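Local structure of esterase (uncultured bacterium pCosCE1, 7ATL) at residues 125-128 with 133-136; 192-197 with 205-210; 220-225 with 235-240. The protein hydrolyses carboxylic esters as a family VIII carboxylesterase of beta-lactamase-like fold and shows promiscuous acyltransferase activity. One frame throughout, in Å; residues are numbered along the deposited sequence.

Contact 1. Residues 125-128 with 133-136; sequences LSQP and YHRL. With EDO (1,2-ethanediol), chain F.
The phenol ring of Y133 has the side-chain amide of Q127 over one face: NE2 sits 3.3 Å above the ring plane, offset toward the rim near CD1. The two planes are inclined by 62°, so the amide tilts over the ring and does not lie flat on it. The imidazole of H134 meets Q127 differently: in the conformer described, Q127 O lies at the ring edge, 3.1 Å from H134 CE1, and P128 O comes close obliquely, at a poor angle for a hydrogen bond. A second conformer of H134 makes both approaches doubtful. The contact closes a short loop leading into helix 132-136 of the beta-lactamase fold, and the Y133 side chain lies near, without touching, the residues of a probable SxxK motif. Here Q127 serves the start of the helix. Y133 N, in the first turn and so without a helical acceptor, donates to Q127 OE1 at 2.8 Å, meeting a lone pair in the carbonyl plane with an N-H...O angle of 157°. Extension of the glutamine beyond CG (chi2 -178°) carries the amide across to this N-H. D122 OD2 bonds Q127 NE2, and D122 N bonds Y133 OH. Bonds at both OE1 and NE2 should hold the amide against a flip. An ethanediol, probably from the crystallisation liquor, bonds weakly through O2 to H134 O and also binds K139 NZ.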
loop_
_atom_site.group_PDB
_atom_site.type_symbol
_atom_site.label_atom_id
_atom_site.label_comp_id
_atom_site.label_asym_id
_atom_site.label_seq_id
_atom_site.Cartn_x
_atom_site.Cartn_y
_atom_site.Cartn_z
ATOM N N LEU A 125 -4.864 14.475 -0.312
ATOM C CA LEU A 125 -5.092 14.264 1.146
ATOM C C LEU A 125 -3.930 14.845 1.962
ATOM O O LEU A 125 -4.135 15.031 3.187
ATOM C CB LEU A 125 -5.354 12.788 1.456
ATOM C CG LEU A 125 -4.314 11.772 0.987
ATOM C CD1 LEU A 125 -2.988 11.923 1.708
ATOM C CD2 LEU A 125 -4.826 10.364 1.184
ATOM N N SER A 126 -2.777 15.143 1.337
ATOM C CA SER A 126 -1.634 15.851 1.976
ATOM C C SER A 126 -1.790 17.363 1.842
ATOM O O SER A 126 -0.899 18.063 2.371
ATOM C CB SER A 126 -0.314 15.474 1.397
ATOM O OG SER A 126 -0.179 14.078 1.356
ATOM N N GLN A 127 -2.824 17.841 1.129
ATOM C CA GLN A 127 -3.004 19.287 0.851
ATOM C C GLN A 127 -4.158 19.806 1.691
ATOM O O GLN A 127 -5.101 19.072 1.941
ATOM C CB GLN A 127 -3.191 19.517 -0.642
ATOM C CG GLN A 127 -1.889 19.375 -1.423
ATOM C CD GLN A 127 -2.093 19.666 -2.889
ATOM O OE1 GLN A 127 -3.173 20.068 -3.347
ATOM N NE2 GLN A 127 -1.039 19.442 -3.648
ATOM N N PRO A 128 -4.093 21.078 2.158
ATOM C CA PRO A 128 -5.196 21.681 2.902
ATOM C C PRO A 128 -6.418 21.784 1.975
ATOM O O PRO A 128 -6.245 21.630 0.786
ATOM C CB PRO A 128 -4.688 23.069 3.350
ATOM C CG PRO A 128 -3.267 23.222 2.815
ATOM C CD PRO A 128 -2.968 22.011 1.954
ATOM N N TYR A 133 -4.441 20.731 -5.709
ATOM C CA TYR A 133 -5.082 19.470 -6.178
ATOM C C TYR A 133 -6.611 19.524 -5.987
ATOM O O TYR A 133 -7.303 19.061 -6.899
ATOM C CB TYR A 133 -4.488 18.248 -5.477
ATOM C CG TYR A 133 -3.155 17.751 -5.980
ATOM C CD1 TYR A 133 -2.237 18.577 -6.592
ATOM C CD2 TYR A 133 -2.786 16.436 -5.779
ATOM C CE1 TYR A 133 -1.006 18.099 -7.023
ATOM C CE2 TYR A 133 -1.555 15.949 -6.191
ATOM C CZ TYR A 133 -0.656 16.781 -6.816
ATOM O OH TYR A 133 0.546 16.293 -7.218
ATOM N N HIS A 134 -7.129 20.061 -4.864
ATOM C CA HIS A 134 -8.590 20.240 -4.626
ATOM C C HIS A 134 -9.190 21.097 -5.765
ATOM O O HIS A 134 -10.153 20.641 -6.414
ATOM C CB HIS A 134 -8.816 20.794 -3.198
ATOM C CG HIS A 134 -8.323 19.921 -2.073
ATOM N ND1 HIS A 134 -7.028 20.024 -1.545
ATOM C CD2 HIS A 134 -8.944 18.953 -1.352
ATOM C CE1 HIS A 134 -6.892 19.153 -0.571
ATOM N NE2 HIS A 134 -8.045 18.490 -0.440
ATOM N N ARG A 135 -8.603 22.276 -6.007
ATOM C CA ARG A 135 -9.073 23.235 -7.034
ATOM C C ARG A 135 -9.018 22.595 -8.424
ATOM O O ARG A 135 -9.767 23.028 -9.295
ATOM C CB ARG A 135 -8.287 24.553 -6.987
ATOM C CG ARG A 135 -8.757 25.510 -5.893
ATOM C CD ARG A 135 -8.177 26.922 -5.969
ATOM N NE ARG A 135 -6.817 26.954 -6.530
ATOM C CZ ARG A 135 -5.658 26.770 -5.862
ATOM N NH1 ARG A 135 -5.630 26.523 -4.560
ATOM N NH2 ARG A 135 -4.512 26.824 -6.518
ATOM N N LEU A 136 -8.176 21.603 -8.661
ATOM C CA LEU A 136 -8.089 21.001 -10.017
ATOM C C LEU A 136 -9.006 19.783 -10.134
ATOM O O LEU A 136 -9.215 19.360 -11.252
ATOM C CB LEU A 136 -6.635 20.630 -10.306
ATOM C CG LEU A 136 -5.830 21.722 -11.007
ATOM C CD1 LEU A 136 -4.340 21.389 -10.979
ATOM C CD2 LEU A 136 -6.330 21.911 -12.440
HETATM C C1 EDO F . -11.456 17.641 -5.764
HETATM O O1 EDO F . -10.764 16.425 -6.090
HETATM C C2 EDO F . -11.347 18.059 -4.342
HETATM O O2 EDO F . -12.105 19.191 -3.986
#

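Contact 2. Residues 192-197 with 205-210; sequences QVFNHW and RNTGFY
Helix 190-199 of the beta-lactamase fold is followed by a loop that folds back along it, and F194 is the helix residue against which T207, G208 and F209 of that loop come to rest. The F194 ring points to T207, placed there by a first torsion that sets CG opposite the backbone N (chi1 176°), while its CB methylene meets F209. The outer end of the ring touches T207 in two ways. F194 CZ touches the methyl CG2 of T207 at 3.6 Å, the two side chains crossing at about a right angle. Beside it, F194 CE2 lies 3.4 Å from the backbone O of T207, which sits at the ring edge, near its plane. Closer to the helix, F209 CE2 approaches F194 CB at 4.0 Å; the methylene stands at the edge of the F209 ring, near its plane.

The rest of the setting is supplied by neighbouring elements. Y70 of helix 67-80 meets the F194 ring with planes about 85° apart, and M267 touches both phenylalanines. F209 also packs on L190 and P191 at the start of helix 190-199 and on I71, so its ring bridges two helices.

T207 divides its side chain by chemistry: CG2 goes to the phenylalanine, while OG1 is hydrogen-bonded to D273 OD2, and the same aspartate binds the backbone N of N206 and of R205. The loop is therefore anchored by polar bonds to D273, whereas no hydrogen bond joins it to residues 192-197. Across that interface cohesion should come from apolar packing, probably with a modest electrostatic contribution where the slightly positive C-H edge of F194 faces the carbonyl oxygen of T207.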
loop_
_atom_site.group_PDB
_atom_site.type_symbol
_atom_site.label_atom_id
_atom_site.label_comp_id
_atom_site.label_asym_id
_atom_site.label_seq_id
_atom_site.Cartn_x
_atom_site.Cartn_y
_atom_site.Cartn_z
ATOM N N GLN A 192 -5.767 -5.764 -16.479
ATOM C CA GLN A 192 -5.247 -6.878 -17.315
ATOM C C GLN A 192 -3.725 -6.962 -17.105
ATOM O O GLN A 192 -3.204 -8.079 -16.958
ATOM C CB GLN A 192 -5.638 -6.726 -18.789
ATOM C CG GLN A 192 -7.075 -7.121 -19.094
ATOM C CD GLN A 192 -8.159 -6.213 -18.538
ATOM O OE1 GLN A 192 -9.159 -6.687 -18.010
ATOM N NE2 GLN A 192 -8.008 -4.901 -18.654
ATOM N N VAL A 193 -3.035 -5.825 -17.024
ATOM C CA VAL A 193 -1.575 -5.797 -16.716
ATOM C C VAL A 193 -1.327 -6.542 -15.401
ATOM O O VAL A 193 -0.486 -7.446 -15.361
ATOM C CB VAL A 193 -1.027 -4.367 -16.646
ATOM C CG1 VAL A 193 0.403 -4.388 -16.165
ATOM C CG2 VAL A 193 -1.130 -3.651 -17.982
ATOM N N PHE A 194 -2.029 -6.168 -14.342
ATOM C CA PHE A 194 -1.864 -6.802 -13.012
ATOM C C PHE A 194 -2.137 -8.307 -13.114
ATOM O O PHE A 194 -1.430 -9.102 -12.457
ATOM C CB PHE A 194 -2.810 -6.193 -11.977
ATOM C CG PHE A 194 -2.736 -6.881 -10.641
ATOM C CD1 PHE A 194 -1.625 -6.706 -9.824
ATOM C CD2 PHE A 194 -3.755 -7.731 -10.216
ATOM C CE1 PHE A 194 -1.550 -7.338 -8.592
ATOM C CE2 PHE A 194 -3.681 -8.368 -8.983
ATOM C CZ PHE A 194 -2.574 -8.167 -8.169
ATOM N N ASN A 195 -3.181 -8.689 -13.858
ATOM C CA ASN A 195 -3.588 -10.113 -13.942
ATOM C C ASN A 195 -2.444 -10.891 -14.611
ATOM O O ASN A 195 -1.949 -11.857 -13.996
ATOM C CB ASN A 195 -4.953 -10.305 -14.606
ATOM C CG ASN A 195 -5.370 -11.762 -14.588
ATOM O OD1 ASN A 195 -5.431 -12.396 -13.533
ATOM N ND2 ASN A 195 -5.596 -12.322 -15.759
ATOM N N HIS A 196 -1.989 -10.423 -15.773
ATOM C CA HIS A 196 -0.916 -11.043 -16.597
ATOM C C HIS A 196 0.441 -10.978 -15.894
ATOM O O HIS A 196 1.150 -11.994 -15.953
ATOM C CB HIS A 196 -0.854 -10.426 -17.999
ATOM C CG HIS A 196 -2.073 -10.708 -18.806
ATOM N ND1 HIS A 196 -2.440 -9.934 -19.885
ATOM C CD2 HIS A 196 -3.026 -11.659 -18.675
ATOM C CE1 HIS A 196 -3.557 -10.404 -20.402
ATOM N NE2 HIS A 196 -3.931 -11.466 -19.679
ATOM N N TRP A 197 0.778 -9.876 -15.220
ATOM C CA TRP A 197 2.160 -9.640 -14.709
ATOM C C TRP A 197 2.308 -10.067 -13.256
ATOM O O TRP A 197 3.433 -10.354 -12.875
ATOM C CB TRP A 197 2.600 -8.191 -14.926
ATOM C CG TRP A 197 2.911 -7.956 -16.363
ATOM C CD1 TRP A 197 2.021 -7.669 -17.345
ATOM C CD2 TRP A 197 4.186 -8.092 -16.999
ATOM N NE1 TRP A 197 2.668 -7.538 -18.539
ATOM C CE2 TRP A 197 3.995 -7.818 -18.362
ATOM C CE3 TRP A 197 5.475 -8.377 -16.548
ATOM C CZ2 TRP A 197 5.030 -7.854 -19.286
ATOM C CZ3 TRP A 197 6.515 -8.387 -17.451
ATOM C CH2 TRP A 197 6.287 -8.123 -18.804
ATOM N N ARG A 205 -5.410 -15.851 -5.626
ATOM C CA ARG A 205 -6.789 -16.394 -5.783
ATOM C C ARG A 205 -7.825 -15.264 -5.886
ATOM O O ARG A 205 -8.883 -15.506 -6.510
ATOM C CB ARG A 205 -7.161 -17.372 -4.658
ATOM C CG ARG A 205 -6.775 -16.932 -3.253
ATOM C CD ARG A 205 -7.292 -17.881 -2.185
ATOM N NE ARG A 205 -7.172 -17.297 -0.854
ATOM C CZ ARG A 205 -7.444 -17.939 0.277
ATOM N NH1 ARG A 205 -7.326 -17.318 1.440
ATOM N NH2 ARG A 205 -7.836 -19.202 0.244
ATOM N N ASN A 206 -7.582 -14.090 -5.289
ATOM C CA ASN A 206 -8.695 -13.150 -5.026
ATOM C C ASN A 206 -8.208 -11.709 -4.852
ATOM O O ASN A 206 -8.589 -11.059 -3.859
ATOM C CB ASN A 206 -9.489 -13.658 -3.821
ATOM C CG ASN A 206 -10.817 -12.957 -3.674
ATOM O OD1 ASN A 206 -11.263 -12.746 -2.554
ATOM N ND2 ASN A 206 -11.421 -12.571 -4.793
ATOM N N THR A 207 -7.471 -11.175 -5.826
ATOM C CA THR A 207 -6.933 -9.802 -5.731
ATOM C C THR A 207 -7.101 -9.097 -7.079
ATOM O O THR A 207 -6.733 -9.681 -8.108
ATOM C CB THR A 207 -5.495 -9.848 -5.205
ATOM O OG1 THR A 207 -5.549 -10.265 -3.833
ATOM C CG2 THR A 207 -4.774 -8.521 -5.347
ATOM N N GLY A 208 -7.616 -7.869 -7.055
ATOM C CA GLY A 208 -7.852 -7.076 -8.270
ATOM C C GLY A 208 -8.296 -5.680 -7.910
ATOM O O GLY A 208 -7.948 -5.231 -6.796
ATOM N N PHE A 209 -9.054 -5.037 -8.803
ATOM C CA PHE A 209 -9.361 -3.581 -8.763
ATOM C C PHE A 209 -10.818 -3.316 -8.364
ATOM O O PHE A 209 -11.145 -2.151 -8.075
ATOM C CB PHE A 209 -9.014 -2.953 -10.112
ATOM C CG PHE A 209 -7.548 -2.655 -10.243
ATOM C CD1 PHE A 209 -7.018 -1.529 -9.637
ATOM C CD2 PHE A 209 -6.710 -3.532 -10.908
ATOM C CE1 PHE A 209 -5.668 -1.252 -9.724
ATOM C CE2 PHE A 209 -5.358 -3.264 -10.990
ATOM C CZ PHE A 209 -4.841 -2.121 -10.409
ATOM N N TYR A 210 -11.642 -4.360 -8.374
ATOM C CA TYR A 210 -13.013 -4.390 -7.814
ATOM C C TYR A 210 -13.426 -5.839 -7.550
ATOM O O TYR A 210 -12.752 -6.753 -8.068
ATOM C CB TYR A 210 -13.981 -3.720 -8.779
ATOM C CG TYR A 210 -14.459 -4.581 -9.915
ATOM C CD1 TYR A 210 -13.668 -4.802 -11.024
ATOM C CD2 TYR A 210 -15.712 -5.170 -9.885
ATOM C CE1 TYR A 210 -14.114 -5.571 -12.088
ATOM C CE2 TYR A 210 -16.171 -5.950 -10.933
ATOM C CZ TYR A 210 -15.378 -6.133 -12.053
ATOM O OH TYR A 210 -15.839 -6.861 -13.115
#

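Contact 3. Residues 220-225 with 235-240; sequences AYHDTA and MLLTLP
H222 and L237 bring together two small sheets on the beta-lactamase fold: strand 221-222, in the middle of a three-stranded mixed sheet, and strand 235-238, one half of an antiparallel pair with strand 246-249. The backbones stay well apart, 8.4 Å between the CA atoms of H222 and L237, and side chains bridge the space between the sheets.

The tight part is a CH-pi contact. L237 CD2 lies over one face of the imidazole, 3.7 Å from its centroid and 23° off the ring normal, displaced toward the rim, where it comes nearest to ND1. The other methyl, CD1, touches H222 CB at 3.6 Å, so the leucine fork covers both the ring and its stem. With CG held between the backbone N and the carbonyl carbon, chi1 85°, the imidazole is set with one face to L237. Both residues are buried, and H222 NE2 finds its polar partner in E229 OE1 of the adjacent strand 229-230, a bond that should help to hold the ring's rotation. L237 also touches I247 of strand 246-249.

On the opposite face of the imidazole the neighbour T224 is less certain: OG1 stands 3.9 Å above the plane, toward the rim, and is hydrogen-bonded to E227 O, but T224 and A225 are poorly ordered. On strand 235-238, L236 and T238 are exposed and take no part. The extended chain of M235 crosses H222 at about a right angle and makes an oblique sulfur-aromatic contact, SD 4.6 Å from the H222 ring centroid, with the terminal CE 3.6 Å from H222 NE2.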
loop_
_atom_site.group_PDB
_atom_site.type_symbol
_atom_site.label_atom_id
_atom_site.label_comp_id
_atom_site.label_asym_id
_atom_site.label_seq_id
_atom_site.Cartn_x
_atom_site.Cartn_y
_atom_site.Cartn_z
ATOM N N ALA A 220 -15.698 -1.539 6.045
ATOM C CA ALA A 220 -14.736 -0.525 6.517
ATOM C C ALA A 220 -15.329 0.247 7.698
ATOM O O ALA A 220 -16.462 0.776 7.565
ATOM C CB ALA A 220 -14.389 0.408 5.383
ATOM N N TYR A 221 -14.572 0.347 8.783
ATOM C CA TYR A 221 -14.893 1.122 10.005
ATOM C C TYR A 221 -13.789 2.164 10.170
ATOM O O TYR A 221 -12.698 1.939 9.560
ATOM C CB TYR A 221 -14.962 0.215 11.242
ATOM C CG TYR A 221 -16.078 -0.791 11.209
ATOM C CD1 TYR A 221 -15.959 -1.954 10.468
ATOM C CD2 TYR A 221 -17.265 -0.573 11.895
ATOM C CE1 TYR A 221 -16.999 -2.864 10.384
ATOM C CE2 TYR A 221 -18.309 -1.478 11.833
ATOM C CZ TYR A 221 -18.175 -2.630 11.077
ATOM O OH TYR A 221 -19.210 -3.520 10.985
ATOM N N HIS A 222 -14.041 3.214 10.961
ATOM C CA HIS A 222 -13.031 4.229 11.338
ATOM C C HIS A 222 -13.165 4.544 12.830
ATOM O O HIS A 222 -14.229 4.224 13.356
ATOM C CB HIS A 222 -13.174 5.468 10.448
ATOM C CG HIS A 222 -14.197 6.422 10.940
ATOM N ND1 HIS A 222 -13.840 7.551 11.671
ATOM C CD2 HIS A 222 -15.551 6.399 10.833
ATOM C CE1 HIS A 222 -14.947 8.206 11.975
ATOM N NE2 HIS A 222 -16.023 7.509 11.468
ATOM N N ASP A 223 -12.137 5.149 13.453
ATOM C CA ASP A 223 -12.030 5.405 14.920
ATOM C C ASP A 223 -12.842 6.654 15.284
ATOM O O ASP A 223 -12.670 7.691 14.605
ATOM C CB ASP A 223 -10.577 5.596 15.375
ATOM C CG ASP A 223 -9.488 4.785 14.657
ATOM O OD1 ASP A 223 -9.581 3.531 14.593
ATOM O OD2 ASP A 223 -8.506 5.415 14.208
ATOM N N THR A 224 -13.699 6.562 16.315
ATOM C CA THR A 224 -14.622 7.647 16.776
ATOM C C THR A 224 -14.516 7.803 18.294
ATOM O O THR A 224 -13.651 7.127 18.873
ATOM C CB THR A 224 -16.097 7.365 16.444
ATOM O OG1 THR A 224 -16.156 6.433 15.365
ATOM C CG2 THR A 224 -16.890 8.611 16.094
ATOM N N ALA A 225 -15.366 8.666 18.875
ATOM C CA ALA A 225 -15.562 8.913 20.328
ATOM C C ALA A 225 -14.969 7.759 21.160
ATOM O O ALA A 225 -13.817 7.890 21.624
ATOM C CB ALA A 225 -17.035 9.150 20.619
ATOM N N MET A 235 -17.168 10.256 3.014
ATOM C CA MET A 235 -16.775 10.777 4.351
ATOM C C MET A 235 -15.386 11.429 4.289
ATOM O O MET A 235 -14.444 10.777 3.782
ATOM C CB MET A 235 -16.741 9.612 5.344
ATOM C CG MET A 235 -16.920 9.976 6.795
ATOM S SD MET A 235 -17.397 8.466 7.673
ATOM C CE MET A 235 -18.171 9.185 9.123
ATOM N N LEU A 236 -15.254 12.630 4.853
ATOM C CA LEU A 236 -13.948 13.310 5.052
ATOM C C LEU A 236 -13.441 13.062 6.478
ATOM O O LEU A 236 -13.923 13.739 7.399
ATOM C CB LEU A 236 -14.095 14.814 4.797
ATOM C CG LEU A 236 -14.634 15.227 3.428
ATOM C CD1 LEU A 236 -14.313 16.694 3.145
ATOM C CD2 LEU A 236 -14.080 14.361 2.316
ATOM N N LEU A 237 -12.434 12.198 6.615
ATOM C CA LEU A 237 -11.754 11.802 7.886
ATOM C C LEU A 237 -10.473 12.618 8.092
ATOM O O LEU A 237 -9.694 12.733 7.131
ATOM C CB LEU A 237 -11.411 10.309 7.814
ATOM C CG LEU A 237 -12.612 9.371 7.861
ATOM C CD1 LEU A 237 -12.161 7.926 7.977
ATOM C CD2 LEU A 237 -13.533 9.731 9.026
ATOM N N THR A 238 -10.238 13.119 9.309
ATOM C CA THR A 238 -8.965 13.796 9.688
ATOM C C THR A 238 -7.877 12.717 9.782
ATOM O O THR A 238 -8.050 11.732 10.516
ATOM C CB THR A 238 -9.112 14.660 10.953
ATOM O OG1 THR A 238 -10.306 15.423 10.831
ATOM C CG2 THR A 238 -7.961 15.624 11.167
ATOM N N LEU A 239 -6.813 12.856 9.001
ATOM C CA LEU A 239 -5.680 11.907 9.072
ATOM C C LEU A 239 -4.952 12.163 10.385
ATOM O O LEU A 239 -4.972 13.292 10.885
ATOM C CB LEU A 239 -4.786 12.099 7.846
ATOM C CG LEU A 239 -5.402 11.564 6.558
ATOM C CD1 LEU A 239 -4.897 12.310 5.330
ATOM C CD2 LEU A 239 -5.152 10.073 6.449
ATOM N N PRO A 240 -4.340 11.128 11.003
ATOM C CA PRO A 240 -3.516 11.339 12.195
ATOM C C PRO A 240 -2.380 12.324 11.869
ATOM O O PRO A 240 -1.978 12.399 10.708
ATOM C CB PRO A 240 -2.998 9.945 12.576
ATOM C CG PRO A 240 -3.300 9.053 11.382
ATOM C CD PRO A 240 -4.405 9.721 10.591
#

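How the contacts relate
The three contacts follow one another along the chain, each closing before the next opens. Contacts 1 and 3 are neighbours in space, with centres about 18 Å apart; they touch where L125 O meets L239 CD1 at 3.5 Å, so the loop before helix 132-136 packs against the residues just after strand 235-238. Contact 2 stands apart, its centre about 29 Å from each of the others, in the region of helices 67-80 and 190-199. Helix 190-199 precedes strand 221-222, and residues 211-219 connect contacts 2 and 3 along the chain. Three local contacts, each between segments close in sequence, thus lie in different parts of one beta-lactamase-like fold.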